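Local coordinates for protein lactate racemase (Thermoanaerobacterium thermosaccharolyticum, PDB 2YJG) that interconverts the D- and L-isomers of lactate, using a nickel pincer cofactor derived from nicotinic acid mononucleotide, at residues 21-27 / 410-416; 71-75 / 108-112; 201-206 / 345-350. One frame throughout, in Å; residues are numbered along the deposited sequence.

Interaction 1 (21-27 / 410-416)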
loop_
_atom_site.group_PDB
_atom_site.type_symbol
_atom_site.label_atom_id
_atom_site.label_comp_id
_atom_site.label_asym_id
_atom_site.label_seq_id
_atom_site.Cartn_x
_atom_site.Cartn_y
_atom_site.Cartn_z
ATOM N N ARG A 21 -31.349 36.770 26.484
ATOM C CA ARG A 21 -31.264 36.820 25.015
ATOM C C ARG A 21 -31.448 35.480 24.278
ATOM O O ARG A 21 -31.519 35.497 23.051
ATOM C CB ARG A 21 -29.920 37.432 24.570
ATOM C CG ARG A 21 -29.663 38.902 25.039
ATOM C CD ARG A 21 -30.673 39.907 24.483
ATOM N NE ARG A 21 -30.785 39.883 23.029
ATOM C CZ ARG A 21 -29.891 40.396 22.191
ATOM N NH1 ARG A 21 -28.788 40.994 22.655
ATOM N NH2 ARG A 21 -30.092 40.294 20.877
ATOM N N ILE A 22 -31.576 34.342 25.004
ATOM C CA ILE A 22 -31.540 33.015 24.406
ATOM C C ILE A 22 -32.911 32.422 24.274
ATOM O O ILE A 22 -33.640 32.267 25.270
ATOM C CB ILE A 22 -30.645 32.056 25.208
ATOM C CG1 ILE A 22 -29.208 32.575 25.225
ATOM C CG2 ILE A 22 -30.677 30.600 24.614
ATOM C CD1 ILE A 22 -28.276 31.789 26.121
ATOM N N GLN A 23 -33.276 32.069 23.053
ATOM C CA GLN A 23 -34.472 31.338 22.832
ATOM C C GLN A 23 -34.209 29.957 23.381
ATOM O O GLN A 23 -34.750 29.548 24.446
ATOM C CB GLN A 23 -34.876 31.351 21.345
ATOM C CG GLN A 23 -36.245 30.781 21.070
ATOM C CD GLN A 23 -37.373 31.627 21.566
ATOM O OE1 GLN A 23 -37.545 32.765 21.139
ATOM N NE2 GLN A 23 -38.170 31.074 22.509
ATOM N N GLY A 24 -33.353 29.226 22.691
ATOM C CA GLY A 24 -33.004 27.891 23.063
ATOM C C GLY A 24 -31.551 27.639 22.626
ATOM O O GLY A 24 -31.030 28.327 21.736
ATOM N N ILE A 25 -30.931 26.650 23.246
ATOM C CA ILE A 25 -29.580 26.204 22.856
ATOM C C ILE A 25 -29.813 24.821 22.332
ATOM O O ILE A 25 -30.177 23.902 23.079
ATOM C CB ILE A 25 -28.561 26.207 24.009
ATOM C CG1 ILE A 25 -28.347 27.612 24.584
ATOM C CG2 ILE A 25 -27.235 25.601 23.557
ATOM C CD1 ILE A 25 -27.272 27.672 25.801
ATOM N N LEU A 26 -29.693 24.653 21.024
ATOM C CA LEU A 26 -30.179 23.404 20.407
ATOM C C LEU A 26 -28.995 22.510 20.090
ATOM O O LEU A 26 -28.189 22.850 19.237
ATOM C CB LEU A 26 -30.907 23.727 19.127
ATOM C CG LEU A 26 -31.971 24.802 19.255
ATOM C CD1 LEU A 26 -32.595 25.054 17.901
ATOM C CD2 LEU A 26 -33.062 24.277 20.302
ATOM N N ARG A 27 -28.927 21.371 20.785
ATOM C CA ARG A 27 -27.839 20.438 20.650
ATOM C C ARG A 27 -28.387 19.075 20.412
ATOM O O ARG A 27 -29.389 18.672 20.994
ATOM C CB ARG A 27 -26.988 20.323 21.923
ATOM C CG ARG A 27 -26.310 21.600 22.389
ATOM C CD ARG A 27 -25.525 21.283 23.687
ATOM N NE ARG A 27 -25.152 22.474 24.450
ATOM C CZ ARG A 27 -23.992 23.119 24.330
ATOM N NH1 ARG A 27 -23.056 22.689 23.474
ATOM N NH2 ARG A 27 -23.752 24.197 25.091
ATOM N N SER A 410 -33.504 40.961 20.434
ATOM C CA SER A 410 -34.099 39.802 19.769
ATOM C C SER A 410 -33.684 38.511 20.444
ATOM O O SER A 410 -32.507 38.327 20.658
ATOM C CB SER A 410 -33.663 39.766 18.297
ATOM O OG SER A 410 -34.148 40.896 17.572
ATOM N N LYS A 411 -34.605 37.602 20.782
ATOM C CA LYS A 411 -34.125 36.293 21.300
ATOM C C LYS A 411 -33.377 35.530 20.186
ATOM O O LYS A 411 -33.668 35.696 19.023
ATOM C CB LYS A 411 -35.208 35.437 21.983
ATOM C CG LYS A 411 -35.533 35.890 23.441
ATOM C CD LYS A 411 -35.846 34.760 24.406
ATOM C CE LYS A 411 -37.265 34.843 24.948
ATOM N NZ LYS A 411 -37.650 33.996 26.106
ATOM N N ILE A 412 -32.408 34.713 20.577
ATOM C CA ILE A 412 -31.410 34.164 19.698
ATOM C C ILE A 412 -31.435 32.693 19.865
ATOM O O ILE A 412 -31.402 32.169 21.002
ATOM C CB ILE A 412 -29.972 34.621 20.107
ATOM C CG1 ILE A 412 -29.835 36.134 20.086
ATOM C CG2 ILE A 412 -28.876 33.996 19.210
ATOM C CD1 ILE A 412 -28.606 36.629 20.886
ATOM N N ASN A 413 -31.450 31.987 18.748
ATOM C CA ASN A 413 -31.289 30.566 18.783
ATOM C C ASN A 413 -29.800 30.245 18.728
ATOM O O ASN A 413 -29.124 30.731 17.842
ATOM C CB ASN A 413 -32.018 29.900 17.598
ATOM C CG ASN A 413 -33.498 29.586 17.858
ATOM O OD1 ASN A 413 -34.309 29.503 16.908
ATOM N ND2 ASN A 413 -33.841 29.329 19.100
ATOM N N VAL A 414 -29.290 29.377 19.605
ATOM C CA VAL A 414 -27.870 28.944 19.573
ATOM C C VAL A 414 -27.772 27.499 19.214
ATOM O O VAL A 414 -28.308 26.638 19.910
ATOM C CB VAL A 414 -27.142 29.187 20.950
ATOM C CG1 VAL A 414 -25.639 28.757 20.863
ATOM C CG2 VAL A 414 -27.262 30.681 21.348
ATOM N N ILE A 415 -27.101 27.196 18.103
ATOM C CA ILE A 415 -26.956 25.836 17.656
ATOM C C ILE A 415 -25.443 25.616 17.609
ATOM O O ILE A 415 -24.814 25.920 16.585
ATOM C CB ILE A 415 -27.507 25.640 16.244
ATOM C CG1 ILE A 415 -28.926 26.262 16.111
ATOM C CG2 ILE A 415 -27.468 24.142 15.888
ATOM C CD1 ILE A 415 -29.625 25.990 14.751
ATOM N N PRO A 416 -24.853 25.111 18.706
ATOM C CA PRO A 416 -23.386 25.167 18.750
ATOM C C PRO A 416 -22.658 24.391 17.649
ATOM O O PRO A 416 -21.615 24.848 17.190
ATOM C CB PRO A 416 -23.013 24.636 20.139
ATOM C CG PRO A 416 -24.366 24.545 20.935
ATOM C CD PRO A 416 -25.479 24.633 19.963
#
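R21 meets S410 at the start of a parallel strand pair. Its chain, bent at chi2 and chi3 (-63° and -54°), curls back so that R21 NH2 reaches S410 O at 3.1 Å, with the oxygen at the guanidinium edge and in its plane; NE adds a weak bond to the same oxygen, and I412 CD1 lies over one face of the group. NH1 belongs to a salt bridge with E403, so one guanidinium ties together a carboxylate and a backbone carbonyl. R21 O receives a weak bond from I412 N. Next, I22 pairs with I412 across the sheet, and Q23 N gives a bond to I412 O (2.8 Å) that arrives from above the carbonyl plane, as the chain turns a corner at Q23. Q23 OE1 lies 3.6 Å from K411 CB. Past the corner two straighter bonds follow: V414 N bonds G24 O at 2.9 Å, almost linear at 178°, and L26 N bonds V414 O at 2.7 Å. I25 and V414 point side by side from the same face as I22 and I412, CG1 of I25 being 4.1 Å from CB of V414; I4 of strand 3-8 touches both. L26 O approaches CD of P416, and R27 lays its guanidinium over P416 CG, 3.4 Å from NH1. The contact adds 22-25 as one of the two outermost strands of the parallel sheet within this chain. Its chemistry is therefore mostly backbone pairing; side chains add the R21 guanidinium on the S410 carbonyl, aliphatic contacts such as I25 on V414, and P416 against R27.

Interaction 2 (71-75 / 108-112). With SO4 (sulfate ion), chain E.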
loop_
_atom_site.group_PDB
_atom_site.type_symbol
_atom_site.label_atom_id
_atom_site.label_comp_id
_atom_site.label_asym_id
_atom_site.label_seq_id
_atom_site.Cartn_x
_atom_site.Cartn_y
_atom_site.Cartn_z
ATOM N N SER A 71 -15.872 3.357 1.390
ATOM C CA SER A 71 -15.683 4.775 1.226
ATOM C C SER A 71 -14.220 5.205 1.035
ATOM O O SER A 71 -13.268 4.502 1.331
ATOM C CB SER A 71 -16.306 5.549 2.380
ATOM O OG SER A 71 -17.726 5.414 2.382
ATOM N N ASP A 72 -14.046 6.418 0.564
ATOM C CA ASP A 72 -12.723 6.896 0.256
ATOM C C ASP A 72 -12.011 7.567 1.411
ATOM O O ASP A 72 -12.565 7.698 2.457
ATOM C CB ASP A 72 -12.665 7.699 -1.052
ATOM C CG ASP A 72 -13.259 9.117 -0.965
ATOM O OD1 ASP A 72 -13.678 9.573 0.069
ATOM O OD2 ASP A 72 -13.294 9.765 -1.995
ATOM N N HIS A 73 -10.735 7.890 1.186
ATOM C CA HIS A 73 -9.863 8.616 2.130
ATOM C C HIS A 73 -10.476 9.905 2.694
ATOM O O HIS A 73 -10.072 10.340 3.776
ATOM C CB HIS A 73 -8.505 8.976 1.447
ATOM C CG HIS A 73 -8.670 9.838 0.228
ATOM N ND1 HIS A 73 -9.326 9.403 -0.907
ATOM C CD2 HIS A 73 -8.304 11.116 -0.024
ATOM C CE1 HIS A 73 -9.365 10.375 -1.800
ATOM N NE2 HIS A 73 -8.763 11.433 -1.283
ATOM N N THR A 74 -11.413 10.524 1.984
ATOM C CA THR A 74 -12.100 11.708 2.506
ATOM C C THR A 74 -13.262 11.438 3.519
ATOM O O THR A 74 -13.786 12.379 4.116
ATOM C CB THR A 74 -12.658 12.607 1.380
ATOM O OG1 THR A 74 -13.883 12.078 0.859
ATOM C CG2 THR A 74 -11.630 12.792 0.224
ATOM N N ARG A 75 -13.680 10.177 3.691
ATOM C CA ARG A 75 -14.817 9.880 4.560
ATOM C C ARG A 75 -14.263 9.245 5.820
ATOM O O ARG A 75 -13.222 8.580 5.772
ATOM C CB ARG A 75 -15.826 8.945 3.874
ATOM C CG ARG A 75 -16.338 9.426 2.514
ATOM C CD ARG A 75 -16.879 10.847 2.481
ATOM N NE ARG A 75 -18.152 10.969 3.210
ATOM C CZ ARG A 75 -18.439 11.871 4.170
ATOM N NH1 ARG A 75 -17.569 12.808 4.581
ATOM N NH2 ARG A 75 -19.642 11.841 4.730
ATOM N N HIS A 108 -14.483 12.340 -6.830
ATOM C CA HIS A 108 -13.176 12.764 -6.381
ATOM C C HIS A 108 -12.043 12.140 -7.200
ATOM O O HIS A 108 -12.192 11.114 -7.897
ATOM C CB HIS A 108 -12.906 12.430 -4.890
ATOM C CG HIS A 108 -13.949 12.919 -3.940
ATOM N ND1 HIS A 108 -14.301 12.210 -2.808
ATOM C CD2 HIS A 108 -14.728 14.026 -3.948
ATOM C CE1 HIS A 108 -15.271 12.847 -2.178
ATOM N NE2 HIS A 108 -15.536 13.962 -2.838
ATOM N N ARG A 109 -10.887 12.758 -7.065
ATOM C CA ARG A 109 -9.677 12.172 -7.590
ATOM C C ARG A 109 -9.372 10.882 -6.815
ATOM O O ARG A 109 -9.714 10.743 -5.635
ATOM C CB ARG A 109 -8.523 13.143 -7.445
ATOM C CG ARG A 109 -8.379 13.644 -6.036
ATOM C CD ARG A 109 -6.986 13.479 -5.517
ATOM N NE ARG A 109 -6.976 13.831 -4.091
ATOM C CZ ARG A 109 -6.776 12.987 -3.082
ATOM N NH1 ARG A 109 -6.523 11.695 -3.301
ATOM N NH2 ARG A 109 -6.805 13.465 -1.845
ATOM N N GLY A 110 -8.719 9.955 -7.488
ATOM C CA GLY A 110 -8.392 8.677 -6.902
ATOM C C GLY A 110 -7.597 8.755 -5.617
ATOM O O GLY A 110 -6.749 9.609 -5.456
ATOM N N THR A 111 -7.903 7.864 -4.692
ATOM C CA THR A 111 -7.171 7.730 -3.457
ATOM C C THR A 111 -5.746 7.258 -3.778
ATOM O O THR A 111 -5.555 6.328 -4.576
ATOM C CB THR A 111 -7.812 6.661 -2.565
ATOM O OG1 THR A 111 -9.194 6.975 -2.357
ATOM C CG2 THR A 111 -7.091 6.587 -1.263
ATOM N N THR A 112 -4.758 7.880 -3.138
ATOM C CA THR A 112 -3.385 7.479 -3.330
ATOM C C THR A 112 -3.010 6.329 -2.387
ATOM O O THR A 112 -3.724 6.055 -1.468
ATOM C CB THR A 112 -2.440 8.598 -3.073
ATOM O OG1 THR A 112 -1.174 8.177 -3.577
ATOM C CG2 THR A 112 -2.322 8.889 -1.601
HETATM S S SO4 E . -21.368 8.889 1.626
HETATM O O1 SO4 E . -21.460 7.628 0.890
HETATM O O2 SO4 E . -20.419 8.660 2.742
HETATM O O3 SO4 E . -20.898 10.059 0.830
HETATM O O4 SO4 E . -22.709 9.121 2.046
#
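D72 and H73 both carry CG between the backbone N and the carbonyl carbon (chi1 74° and 60°), which brings the carboxylate to H108 and the imidazole to T111. The syn lone pair of D72 OD2 accepts H108 ND1 at 2.8 Å; the bond is nearly straight (175°), and with ring and carboxylate almost coplanar it fixes the rotation of H108, probably a proton donor/acceptor. D72 OD1 accepts from T74 OG1 at 2.6 Å, so the carboxylate is gripped at both ends. H73 ND1 shares a 2.8 Å hydrogen bond with T111 OG1, while its NE2 lies over a face of the R109 guanidinium, whose NH1 has a salt bridge to E115. R75 closes the type I turn begun at D72 and sends NE to O2 of a sulfate, 3.3 Å away and in the guanidinium plane; G181 N also binds that anion. D72, H73, T74 and R75 probably bind the nickel nucleotide cofactor, so this is part of the active-site pocket. Both loops follow neighbouring parallel strands, 66-71 and 99-104, and lead into helices 79-91 and 113-120; I103 touches D72 and T111, and M116 of the second helix packs on T111.

Interaction 3 (201-206 / 345-350)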
loop_
_atom_site.group_PDB
_atom_site.type_symbol
_atom_site.label_atom_id
_atom_site.label_comp_id
_atom_site.label_asym_id
_atom_site.label_seq_id
_atom_site.Cartn_x
_atom_site.Cartn_y
_atom_site.Cartn_z
ATOM N N CYS A 201 -28.516 18.203 -10.028
ATOM C CA CYS A 201 -29.125 19.205 -10.913
ATOM C C CYS A 201 -29.966 20.235 -10.178
ATOM O O CYS A 201 -30.543 19.953 -9.125
ATOM C CB CYS A 201 -29.961 18.553 -12.037
ATOM S SG CYS A 201 -31.456 17.834 -11.588
ATOM N N SER A 202 -30.053 21.423 -10.757
ATOM C CA SER A 202 -30.806 22.525 -10.136
ATOM C C SER A 202 -32.283 22.179 -9.813
ATOM O O SER A 202 -32.812 22.634 -8.798
ATOM C CB SER A 202 -30.775 23.783 -10.958
ATOM O OG SER A 202 -31.495 23.572 -12.153
ATOM N N GLU A 203 -32.906 21.359 -10.658
ATOM C CA GLU A 203 -34.287 20.943 -10.440
ATOM C C GLU A 203 -34.428 20.117 -9.173
ATOM O O GLU A 203 -35.393 20.269 -8.396
ATOM C CB GLU A 203 -34.777 20.086 -11.609
ATOM C CG GLU A 203 -36.246 19.858 -11.547
ATOM C CD GLU A 203 -36.800 19.349 -12.882
ATOM O OE1 GLU A 203 -36.034 19.276 -13.879
ATOM O OE2 GLU A 203 -37.985 18.977 -12.891
ATOM N N PHE A 204 -33.466 19.229 -8.970
ATOM C CA PHE A 204 -33.433 18.376 -7.763
ATOM C C PHE A 204 -33.155 19.235 -6.540
ATOM O O PHE A 204 -33.847 19.175 -5.513
ATOM C CB PHE A 204 -32.345 17.342 -7.912
ATOM C CG PHE A 204 -32.772 16.091 -8.681
ATOM C CD1 PHE A 204 -33.962 16.017 -9.376
ATOM C CD2 PHE A 204 -31.922 14.998 -8.712
ATOM C CE1 PHE A 204 -34.339 14.868 -10.024
ATOM C CE2 PHE A 204 -32.306 13.832 -9.311
ATOM C CZ PHE A 204 -33.525 13.762 -9.983
ATOM N N ILE A 205 -32.144 20.091 -6.651
ATOM C CA ILE A 205 -31.749 20.889 -5.463
ATOM C C ILE A 205 -32.876 21.857 -5.008
ATOM O O ILE A 205 -33.011 22.187 -3.835
ATOM C CB ILE A 205 -30.436 21.589 -5.729
ATOM C CG1 ILE A 205 -29.305 20.572 -5.895
ATOM C CG2 ILE A 205 -30.092 22.604 -4.615
ATOM C CD1 ILE A 205 -28.867 19.805 -4.624
ATOM N N LYS A 206 -33.655 22.336 -5.950
ATOM C CA LYS A 206 -34.771 23.233 -5.663
ATOM C C LYS A 206 -35.955 22.557 -5.029
ATOM O O LYS A 206 -36.835 23.222 -4.431
ATOM C CB LYS A 206 -35.227 23.979 -6.937
ATOM C CG LYS A 206 -36.473 24.851 -6.785
ATOM C CD LYS A 206 -36.221 26.307 -6.382
ATOM C CE LYS A 206 -37.366 27.258 -6.832
ATOM N NZ LYS A 206 -37.164 28.738 -6.539
ATOM N N ILE A 345 -28.607 29.745 -11.851
ATOM C CA ILE A 345 -28.474 28.326 -11.646
ATOM C C ILE A 345 -29.756 27.521 -12.013
ATOM O O ILE A 345 -29.700 26.399 -12.562
ATOM C CB ILE A 345 -27.933 28.006 -10.231
ATOM C CG1 ILE A 345 -26.486 28.514 -10.116
ATOM C CG2 ILE A 345 -27.978 26.485 -10.050
ATOM C CD1 ILE A 345 -25.885 28.548 -8.626
ATOM N N LEU A 346 -30.904 28.072 -11.687
ATOM C CA LEU A 346 -32.150 27.441 -12.032
ATOM C C LEU A 346 -32.352 27.368 -13.547
ATOM O O LEU A 346 -33.141 26.548 -13.985
ATOM C CB LEU A 346 -33.346 28.202 -11.451
ATOM C CG LEU A 346 -33.536 28.065 -9.936
ATOM C CD1 LEU A 346 -34.740 28.873 -9.456
ATOM C CD2 LEU A 346 -33.662 26.620 -9.605
ATOM N N SER A 347 -31.669 28.227 -14.317
ATOM C CA SER A 347 -31.750 28.156 -15.796
ATOM C C SER A 347 -31.002 26.925 -16.344
ATOM O O SER A 347 -31.084 26.650 -17.528
ATOM C CB SER A 347 -31.219 29.431 -16.446
ATOM O OG SER A 347 -29.812 29.445 -16.507
ATOM N N ARG A 348 -30.325 26.162 -15.484
ATOM C CA ARG A 348 -29.493 25.046 -15.925
ATOM C C ARG A 348 -30.264 23.744 -15.887
ATOM O O ARG A 348 -30.823 23.373 -14.854
ATOM C CB ARG A 348 -28.175 24.992 -15.090
ATOM C CG ARG A 348 -27.373 26.283 -15.115
ATOM C CD ARG A 348 -26.020 26.180 -14.526
ATOM N NE ARG A 348 -25.165 25.354 -15.391
ATOM C CZ ARG A 348 -24.605 25.769 -16.515
ATOM N NH1 ARG A 348 -24.731 27.023 -16.861
ATOM N NH2 ARG A 348 -23.920 24.914 -17.283
ATOM N N GLY A 349 -30.338 23.045 -17.038
ATOM C CA GLY A 349 -31.035 21.790 -17.121
ATOM C C GLY A 349 -30.345 20.613 -16.437
ATOM O O GLY A 349 -29.192 20.744 -15.903
ATOM N N ARG A 350 -30.993 19.454 -16.543
ATOM C CA ARG A 350 -30.552 18.254 -15.818
ATOM C C ARG A 350 -29.158 17.787 -16.272
ATOM O O ARG A 350 -28.357 17.305 -15.427
ATOM C CB ARG A 350 -31.513 17.078 -16.020
ATOM C CG ARG A 350 -32.885 17.235 -15.386
ATOM C CD ARG A 350 -33.591 15.877 -15.391
ATOM N NE ARG A 350 -34.379 15.656 -14.190
ATOM C CZ ARG A 350 -35.638 16.036 -14.036
ATOM N NH1 ARG A 350 -36.270 16.687 -15.011
ATOM N NH2 ARG A 350 -36.272 15.774 -12.896
HETATM O O HOH W 1 -28.476 21.552 -13.268
HETATM O O HOH W 2 -34.019 24.286 -12.575
HETATM O O HOH W 3 -32.071 20.917 -13.524
#
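S202 turns its hydroxyl to R348 O in the first turn of helix 202-206, an N-terminal helix end with C201 as N-cap: C201 SG accepts F204 N. Placed between the backbone N and the carbonyl carbon (chi1 67°), S202 OG meets R348 O at 2.8 Å in the carbonyl plane, while CB of S202 sits 3.3 Å from I345 O. Water 2 donates to both S202 OG and L346 O, so the serine is tied directly to R348 and through water to the end of helix 338-346. With an alanine here, R348 O would probably be left without its hydroxyl donor and water 2 without one of its two acceptors. The chain of E203, extended beyond CG, brings its carboxylate over one face of the R350 guanidinium, their planes 51° apart. E203 OE1 comes to 2.8 Å from R350 NH1 in a salt bridge of charges alone, since no N-H points at the oxygen. The guanidinium stands nearly perpendicular to the F204 ring (84°), and CE1 of F204 lies at its edge, 3.6 Å from R350 NH2. F204 itself packs on P219 and I220 of helix 219-230. On the flank, K206 crosses L346 at about a right angle, with its aliphatic chain against both leucine methyls. The contact thus links the short helix after H200, probably a nickel ligand, to the loop following helix 338-346. Waters stitch the backbones: water 1 accepts from S202 N and donates to G349 O, and water 3 accepts from E203 N, 3.0 Å away, and donates to R348 O.

From the N terminus, segment 21-27 opens the longest loop, which interaction 1 closes only when the chain returns at 410-416, 383 residues on. The other two contacts nest inside it. Interaction 2 closes first, a short excursion of 33 residues between two loops of the mixed sheet. After it ends the chain reaches 201-206 and opens interaction 3, which closes at 345-350; the two are therefore in series and none of the three cross. Interactions 1 and 3 each join N-terminal to C-terminal domain sequence, whereas interaction 2 stays within the former. They do not touch: interactions 2 and 3 come nearest, about 15 Å between closest atoms.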